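Local structure of regulator of G-protein signalling 3 isoform 1 (2F5Y) at residues L64-E67 with I68-P72. The protein probably regulates G-protein signalling, and carries a PDZ domain of the kind that commonly binds the C-terminal tails of partner proteins. Residues are numbered along the deposited sequence; the frame is centred on the assembly and turned at random.
Sequences LAHE and IRSCP. With SO4 (sulfate ion), chain D.
Ile68 N bonds to Leu64 O (2.8 Å) and Arg69 N to Ala65 O (3.0 Å) in two nearly straight helical i+4 to i bonds, after which the pattern shortens to the i+3 to i bond from Ser70 N to Glu67 O (3.1 Å). The serine hydroxyl adds a bond at the end of the helix: with chi1 at -55°, OG is set beside its own backbone N and donates to His66 O (2.7 Å), a carbonyl that Ser70 N reaches only weakly. On the outer side, His66 and Arg69 flank a sulfate, probably from the crystallisation liquor. Its O4 lies near the plane of the imidazole, at the ring edge, and accepts a weak bond from His66 ND1 (2.7 Å), while Arg69 NH2 gives a long, weak one to O3 (3.4 Å). Toward the core, the CD1 tip of Ile68 meets the branch point of Leu64, CG, at 4.0 Å. Ile68 packs on Phe18 and Ala65 on Ile20 of strand 18-21, which with helix 61-69 lines the groove that in PDZ domains receives peptide ligands, while Glu67, on another side of the helix, forms a salt bridge with Arg54 of strand 54-55.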
ATOM      1  N   LEU A  64      -2.033  -7.330  -6.654  1.00 52.59           N
ATOM      2  CA  LEU A  64      -2.291  -6.374  -5.580  1.00 50.70           C
ATOM      3  C   LEU A  64      -2.876  -5.082  -6.112  1.00 46.11           C
ATOM      4  O   LEU A  64      -3.839  -4.579  -5.554  1.00 47.13           O
ATOM      5  CB  LEU A  64      -1.027  -6.074  -4.780  1.00 52.02           C
ATOM      6  CG  LEU A  64      -1.231  -5.300  -3.465  1.00 50.64           C
ATOM      7  CD1 LEU A  64      -1.847  -6.198  -2.411  1.00 47.73           C
ATOM      8  CD2 LEU A  64       0.106  -4.717  -2.967  1.00 49.37           C
ATOM      9  N   ALA A  65      -2.302  -4.550  -7.185  1.00 44.69           N
ATOM     10  CA  ALA A  65      -2.831  -3.325  -7.828  1.00 45.14           C
ATOM     11  C   ALA A  65      -4.321  -3.475  -8.174  1.00 43.59           C
ATOM     12  O   ALA A  65      -5.119  -2.589  -7.919  1.00 48.02           O
ATOM     13  CB  ALA A  65      -2.042  -3.001  -9.084  1.00 38.77           C
ATOM     14  N   HIS A  66      -4.673  -4.607  -8.762  1.00 43.12           N
ATOM     15  CA  HIS A  66      -6.051  -4.898  -9.116  1.00 45.34           C
ATOM     16  C   HIS A  66      -6.957  -4.849  -7.893  1.00 47.05           C
ATOM     17  O   HIS A  66      -8.070  -4.321  -7.965  1.00 47.93           O
ATOM     18  CB  HIS A  66      -6.150  -6.280  -9.771  1.00 43.86           C
ATOM     19  CG  HIS A  66      -7.548  -6.680 -10.108  1.00 48.91           C
ATOM     20  ND1 HIS A  66      -8.088  -6.503 -11.364  1.00 57.56           N
ATOM     21  CD2 HIS A  66      -8.526  -7.230  -9.348  1.00 45.07           C
ATOM     22  CE1 HIS A  66      -9.338  -6.934 -11.367  1.00 55.95           C
ATOM     23  NE2 HIS A  66      -9.630  -7.375 -10.156  1.00 54.80           N
ATOM     24  N   GLU A  67      -6.477  -5.407  -6.781  1.00 46.84           N
ATOM     25  CA  GLU A  67      -7.269  -5.481  -5.556  1.00 48.51           C
ATOM     26  C   GLU A  67      -7.391  -4.119  -4.877  1.00 49.05           C
ATOM     27  O   GLU A  67      -8.461  -3.748  -4.383  1.00 48.66           O
ATOM     28  CB  GLU A  67      -6.675  -6.493  -4.581  1.00 47.98           C
ATOM     29  CG  GLU A  67      -7.730  -7.262  -3.816  1.00 61.72           C
ATOM     30  CD  GLU A  67      -8.728  -7.956  -4.750  1.00 69.98           C
ATOM     31  OE1 GLU A  67      -8.293  -8.671  -5.681  1.00 67.44           O
ATOM     32  OE2 GLU A  67      -9.949  -7.780  -4.553  1.00 76.49           O
ATOM     33  N   ILE A  68      -6.291  -3.381  -4.862  1.00 44.24           N
ATOM     34  CA  ILE A  68      -6.283  -2.037  -4.321  1.00 46.37           C
ATOM     35  C   ILE A  68      -7.305  -1.187  -5.058  1.00 44.87           C
ATOM     36  O   ILE A  68      -8.126  -0.545  -4.426  1.00 48.95           O
ATOM     37  CB  ILE A  68      -4.882  -1.385  -4.417  1.00 45.16           C
ATOM     38  CG1 ILE A  68      -3.963  -2.009  -3.371  1.00 51.77           C
ATOM     39  CG2 ILE A  68      -4.962   0.133  -4.195  1.00 39.33           C
ATOM     40  CD1 ILE A  68      -2.499  -1.556  -3.444  1.00 45.66           C
ATOM     41  N   ARG A  69      -7.277  -1.213  -6.388  1.00 45.18           N
ATOM     42  CA  ARG A  69      -8.186  -0.393  -7.180  1.00 45.32           C
ATOM     43  C   ARG A  69      -9.651  -0.768  -7.021  0.50 42.86           C
ATOM     44  O   ARG A  69     -10.518   0.014  -7.374  1.00 47.08           O
ATOM     45  CB  ARG A  69      -7.805  -0.436  -8.651  1.00 43.80           C
ATOM     46  CG  ARG A  69      -6.504   0.274  -8.942  1.00 52.45           C
ATOM     47  CD  ARG A  69      -6.128   0.121 -10.391  1.00 50.99           C
ATOM     48  NE  ARG A  69      -7.119   0.747 -11.264  1.00 62.14           N
ATOM     49  CZ  ARG A  69      -7.183   0.575 -12.581  1.00 63.24           C
ATOM     50  NH1 ARG A  69      -8.128   1.185 -13.267  1.00 56.52           N
ATOM     51  NH2 ARG A  69      -6.304  -0.196 -13.218  1.00 74.44           N
ATOM     52  N   SER A  70      -9.916  -1.956  -6.489  1.00 43.72           N
ATOM     53  CA  SER A  70     -11.277  -2.459  -6.290  1.00 43.55           C
ATOM     54  C   SER A  70     -11.836  -2.217  -4.901  1.00 43.98           C
ATOM     55  O   SER A  70     -12.957  -2.627  -4.631  1.00 49.93           O
ATOM     56  CB  SER A  70     -11.310  -3.969  -6.546  1.00 44.24           C
ATOM     57  OG  SER A  70     -10.787  -4.272  -7.825  1.00 52.08           O
ATOM     58  N   CYS A  71     -11.077  -1.586  -4.008  1.00 44.88           N
ATOM     59  CA  CYS A  71     -11.601  -1.266  -2.678  1.00 49.69           C
ATOM     60  C   CYS A  71     -12.429   0.017  -2.724  1.00 50.87           C
ATOM     61  O   CYS A  71     -11.977   1.007  -3.260  1.00 52.65           O
ATOM     62  CB  CYS A  71     -10.469  -1.116  -1.663  1.00 54.70           C
ATOM     63  SG  CYS A  71      -9.584  -2.649  -1.406  1.00 57.79           S
ATOM     64  N   PRO A  72     -13.647  -0.006  -2.162  1.00 51.26           N
ATOM     65  CA  PRO A  72     -14.531   1.145  -2.301  1.00 50.89           C
ATOM     66  C   PRO A  72     -14.114   2.440  -1.603  1.00 52.77           C
ATOM     67  O   PRO A  72     -14.180   3.511  -2.215  1.00 56.99           O
ATOM     68  CB  PRO A  72     -15.858   0.653  -1.710  1.00 51.32           C
ATOM     69  CG  PRO A  72     -15.726  -0.824  -1.553  1.00 51.51           C
ATOM     70  CD  PRO A  72     -14.284  -1.115  -1.423  1.00 49.34           C
TER
HETATM   71  S   SO4 D   2      -5.315  -3.871 -12.462  1.00111.71           S
HETATM   72  O1  SO4 D   2      -5.256  -3.295 -13.804  1.00107.95           O
HETATM   73  O2  SO4 D   2      -4.365  -4.983 -12.362  1.00104.11           O
HETATM   74  O3  SO4 D   2      -4.947  -2.836 -11.500  1.00104.52           O
HETATM   75  O4  SO4 D   2      -6.674  -4.343 -12.195  1.00 83.91           O